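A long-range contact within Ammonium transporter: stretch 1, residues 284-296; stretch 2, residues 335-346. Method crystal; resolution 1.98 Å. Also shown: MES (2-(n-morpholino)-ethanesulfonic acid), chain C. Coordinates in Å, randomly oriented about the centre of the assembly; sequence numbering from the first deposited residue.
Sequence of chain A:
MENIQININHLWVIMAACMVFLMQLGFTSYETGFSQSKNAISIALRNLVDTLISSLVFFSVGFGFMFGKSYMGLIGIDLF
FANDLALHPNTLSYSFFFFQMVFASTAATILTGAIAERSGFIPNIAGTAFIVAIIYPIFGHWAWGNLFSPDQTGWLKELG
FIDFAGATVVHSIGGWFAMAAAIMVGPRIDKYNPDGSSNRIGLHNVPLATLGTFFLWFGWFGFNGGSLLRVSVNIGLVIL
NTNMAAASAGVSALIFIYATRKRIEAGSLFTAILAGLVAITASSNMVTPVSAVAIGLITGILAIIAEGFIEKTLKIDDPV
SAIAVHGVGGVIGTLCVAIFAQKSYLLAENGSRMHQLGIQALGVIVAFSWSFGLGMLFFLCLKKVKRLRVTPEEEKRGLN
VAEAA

Stretch 1 (284-296) SNMVTPVSAVAIG
Stretch 2 (335-346) LCVAIFAQKSYL

The two stretches meet where a loop opens into helix 289-296 and helix 335-340 runs out into a loop. The helices lie 141° apart in direction, nearer antiparallel than parallel, with their axes 11.2 Å apart at closest approach; the CA atoms of Val287 and Ala341 come within 5.0 Å, and those of Ile295 and Cys336 within 7.2 Å. A single direct hydrogen bond joins the stretches: Gln342 N donates to Met286 O (2.8 Å, N-H...O angle 168°), just past Ala341 (phi/psi -62/145), the first residue to leave helical geometry. Ala341 CA also lies 3.5 Å from Met286 O, a CA-H...O contact.

The CA-to-CB bond of Met286 (phi/psi -128/7) points toward stretch 2, and the side chain takes chi1 p, chi2 t, chi3 p. Its CG lies 3.6 Å from Ala341 CB, while its CB sits over a face of the Tyr345 ring, a CH-pi contact 3.7 Å from the centroid, and its CE reaches Tyr345 CD1 at 3.5 Å. Tyr345 (chi1 -74°, chi2 -88°), in the 3-10 segment 343-345, thus offers a face to methionine while its OH makes a very short 2.5 Å hydrogen bond to O3S of MES, probably a crystallisation component. Asn285, chi1 p, donates a weak hydrogen bond from ND2 to MES O1S (3.4 Å).

Phe340, chi1 m and chi2 -81°, directs its ring at helix 289-296. Ile295 (m, t) begins sideways, but its end approaches, placing CG1 over a ring face, 4.0 Å from the centroid, a CH-pi interaction of apolar hydrogens with the aromatic cloud; Ser291 CB is 3.6 Å from Phe340 CD1. Apolar contacts join Ala294 CB to Phe340 CE1 (4.1 Å) and CG1 of Val287, chi1 m, to Phe340 CB (3.9 Å).

At the N-cap, Thr288 OG1 (chi1 p) and Ser291 OG (chi1 m) share a 3.1 Å hydrogen bond. One water bridges the stretches, donating to Phe340 O (2.6 Å), accepting from Thr288 N (3.2 Å) and bonding Ser291 OG (2.7 Å).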

# COMPACT_ATOMS: atom_id res chain seq x y z
N SER A 284 15.69 14.86 8.74
CA SER A 284 14.73 14.28 9.70
C SER A 284 15.40 13.51 10.84
O SER A 284 14.76 13.29 11.85
CB SER A 284 13.69 13.40 8.98
OG SER A 284 14.39 12.44 8.26
N ASN A 285 16.67 13.09 10.70
CA ASN A 285 17.35 12.38 11.78
C ASN A 285 18.00 13.32 12.80
O ASN A 285 18.48 12.86 13.85
CB ASN A 285 18.45 11.50 11.20
CG ASN A 285 19.54 12.33 10.48
OD1 ASN A 285 19.28 13.33 9.78
ND2 ASN A 285 20.77 11.90 10.64
N MET A 286 18.00 14.62 12.55
CA MET A 286 18.83 15.54 13.35
C MET A 286 18.11 16.70 13.91
O MET A 286 18.75 17.57 14.53
CB MET A 286 20.08 16.02 12.58
CG MET A 286 19.88 16.69 11.26
SD MET A 286 21.40 16.89 10.21
CE MET A 286 21.99 15.29 10.18
N VAL A 287 16.80 16.72 13.76
CA VAL A 287 15.96 17.82 14.26
C VAL A 287 14.97 17.26 15.25
O VAL A 287 14.77 16.05 15.32
CB VAL A 287 15.24 18.60 13.14
CG1 VAL A 287 16.24 19.08 12.11
CG2 VAL A 287 14.13 17.79 12.43
N THR A 288 14.40 18.15 16.05
CA THR A 288 13.33 17.83 17.00
C THR A 288 11.96 17.93 16.28
O THR A 288 11.82 18.60 15.25
CB THR A 288 13.31 18.87 18.20
OG1 THR A 288 13.04 20.18 17.69
CG2 THR A 288 14.62 18.88 19.01
N PRO A 289 10.92 17.33 16.86
CA PRO A 289 9.63 17.44 16.20
C PRO A 289 9.15 18.89 16.04
O PRO A 289 8.57 19.20 14.99
CB PRO A 289 8.70 16.66 17.12
CG PRO A 289 9.58 15.67 17.78
CD PRO A 289 10.89 16.39 17.99
N VAL A 290 9.44 19.78 17.02
CA VAL A 290 9.06 21.16 16.83
C VAL A 290 9.81 21.82 15.69
O VAL A 290 9.21 22.57 14.94
CB VAL A 290 9.11 22.02 18.15
CG1 VAL A 290 8.88 23.50 17.86
CG2 VAL A 290 7.99 21.58 19.08
N SER A 291 11.09 21.53 15.49
CA SER A 291 11.77 22.11 14.33
C SER A 291 11.21 21.54 13.00
O SER A 291 11.23 22.23 11.93
CB SER A 291 13.24 21.80 14.38
OG SER A 291 13.83 22.23 15.56
N ALA A 292 10.79 20.28 13.04
CA ALA A 292 10.15 19.62 11.82
C ALA A 292 8.88 20.38 11.50
O ALA A 292 8.60 20.64 10.34
CB ALA A 292 9.90 18.16 12.07
N VAL A 293 8.10 20.77 12.52
CA VAL A 293 6.93 21.60 12.33
C VAL A 293 7.30 22.98 11.68
O VAL A 293 6.68 23.44 10.70
CB VAL A 293 6.19 21.77 13.65
CG1 VAL A 293 5.17 22.90 13.53
CG2 VAL A 293 5.51 20.50 14.06
N ALA A 294 8.35 23.62 12.19
CA ALA A 294 8.79 24.91 11.62
C ALA A 294 9.25 24.76 10.18
O ALA A 294 8.92 25.59 9.32
CB ALA A 294 9.86 25.52 12.49
N ILE A 295 10.03 23.72 9.90
CA ILE A 295 10.50 23.44 8.51
C ILE A 295 9.29 23.24 7.56
O ILE A 295 9.27 23.78 6.47
CB ILE A 295 11.45 22.25 8.43
CG1 ILE A 295 12.75 22.59 9.22
CG2 ILE A 295 11.78 21.87 6.95
CD1 ILE A 295 13.61 21.38 9.58
N GLY A 296 8.27 22.50 8.02
CA GLY A 296 7.06 22.28 7.26
C GLY A 296 6.31 23.57 6.95
O GLY A 296 5.89 23.80 5.81
N LEU A 335 19.04 23.81 2.95
CA LEU A 335 19.49 25.01 3.72
C LEU A 335 19.11 24.95 5.19
O LEU A 335 19.90 25.32 6.07
CB LEU A 335 18.99 26.29 3.10
CG LEU A 335 19.48 26.55 1.69
CD1 LEU A 335 18.76 27.78 1.20
CD2 LEU A 335 20.99 26.73 1.65
N CYS A 336 17.95 24.40 5.49
CA CYS A 336 17.43 24.28 6.88
C CYS A 336 18.23 23.34 7.75
O CYS A 336 18.23 23.49 8.96
CB CYS A 336 15.96 23.82 6.86
SG CYS A 336 14.75 25.11 6.49
N VAL A 337 18.96 22.39 7.15
CA VAL A 337 19.86 21.61 7.91
C VAL A 337 20.74 22.53 8.84
O VAL A 337 20.91 22.28 10.05
CB VAL A 337 20.82 20.85 6.97
CG1 VAL A 337 22.09 20.41 7.74
CG2 VAL A 337 20.13 19.66 6.31
N ALA A 338 21.35 23.55 8.25
CA ALA A 338 22.22 24.48 9.04
C ALA A 338 21.49 25.21 10.17
O ALA A 338 22.07 25.43 11.23
CB ALA A 338 22.93 25.50 8.13
N ILE A 339 20.24 25.57 9.92
CA ILE A 339 19.43 26.34 10.87
C ILE A 339 18.95 25.47 11.97
O ILE A 339 18.98 25.91 13.12
CB ILE A 339 18.26 27.00 10.19
CG1 ILE A 339 18.74 27.79 9.01
CG2 ILE A 339 17.45 27.86 11.14
CD1 ILE A 339 19.96 28.63 9.32
N PHE A 340 18.58 24.22 11.68
CA PHE A 340 17.80 23.46 12.66
C PHE A 340 18.44 22.24 13.23
O PHE A 340 18.00 21.74 14.32
CB PHE A 340 16.43 23.02 12.08
CG PHE A 340 15.51 24.15 11.82
CD1 PHE A 340 14.78 24.70 12.84
CD2 PHE A 340 15.40 24.71 10.59
CE1 PHE A 340 13.95 25.77 12.61
CE2 PHE A 340 14.58 25.76 10.34
CZ PHE A 340 13.82 26.31 11.35
N ALA A 341 19.42 21.70 12.54
CA ALA A 341 20.02 20.47 12.97
C ALA A 341 20.69 20.62 14.34
O ALA A 341 21.20 21.70 14.67
CB ALA A 341 21.03 19.98 11.97
N GLN A 342 20.62 19.54 15.11
CA GLN A 342 21.35 19.40 16.36
C GLN A 342 22.84 19.61 16.10
O GLN A 342 23.42 19.02 15.17
CB GLN A 342 21.09 18.02 16.96
CG GLN A 342 21.50 17.91 18.41
CD GLN A 342 20.83 19.00 19.21
OE1 GLN A 342 19.61 19.15 19.14
NE2 GLN A 342 21.63 19.82 19.94
N LYS A 343 23.48 20.42 16.93
CA LYS A 343 24.87 20.80 16.66
C LYS A 343 25.85 19.65 16.50
O LYS A 343 26.69 19.70 15.65
CB LYS A 343 25.37 21.89 17.62
CG LYS A 343 25.05 23.29 17.11
CD LYS A 343 25.78 24.47 17.77
CE LYS A 343 26.92 25.09 16.94
NZ LYS A 343 26.81 26.58 16.85
N SER A 344 25.69 18.56 17.21
CA SER A 344 26.53 17.38 17.04
C SER A 344 26.54 16.79 15.65
O SER A 344 27.44 15.97 15.32
CB SER A 344 26.08 16.25 18.03
OG SER A 344 24.66 16.19 18.15
N TYR A 345 25.53 17.12 14.84
CA TYR A 345 25.50 16.63 13.46
C TYR A 345 26.24 17.50 12.43
O TYR A 345 26.48 17.06 11.28
CB TYR A 345 24.03 16.46 13.01
CG TYR A 345 23.41 15.28 13.64
CD1 TYR A 345 23.52 14.05 13.03
CD2 TYR A 345 22.76 15.37 14.83
CE1 TYR A 345 22.97 12.94 13.58
CE2 TYR A 345 22.20 14.26 15.41
CZ TYR A 345 22.30 13.06 14.74
OH TYR A 345 21.83 11.92 15.26
N LEU A 346 26.54 18.74 12.79
CA LEU A 346 27.14 19.62 11.83
C LEU A 346 28.53 19.09 11.42
O LEU A 346 29.24 18.48 12.21
CB LEU A 346 27.17 21.02 12.38
CG LEU A 346 25.84 21.61 12.81
CD1 LEU A 346 26.12 23.03 13.33
CD2 LEU A 346 24.83 21.70 11.70
O1 MES C . 24.85 7.43 7.59
C2 MES C . 24.87 8.79 8.06
C3 MES C . 24.29 8.88 9.45
N4 MES C . 22.98 8.21 9.54
C5 MES C . 22.90 6.87 8.91
C6 MES C . 23.53 6.89 7.55
C7 MES C . 22.63 8.01 10.97
C8 MES C . 21.96 9.26 11.53
S MES C . 21.56 9.17 13.14
O1S MES C . 20.24 9.82 13.34
O2S MES C . 21.59 7.77 13.66
O3S MES C . 22.55 9.96 13.91
O HOH W 1 16.16 20.85 15.88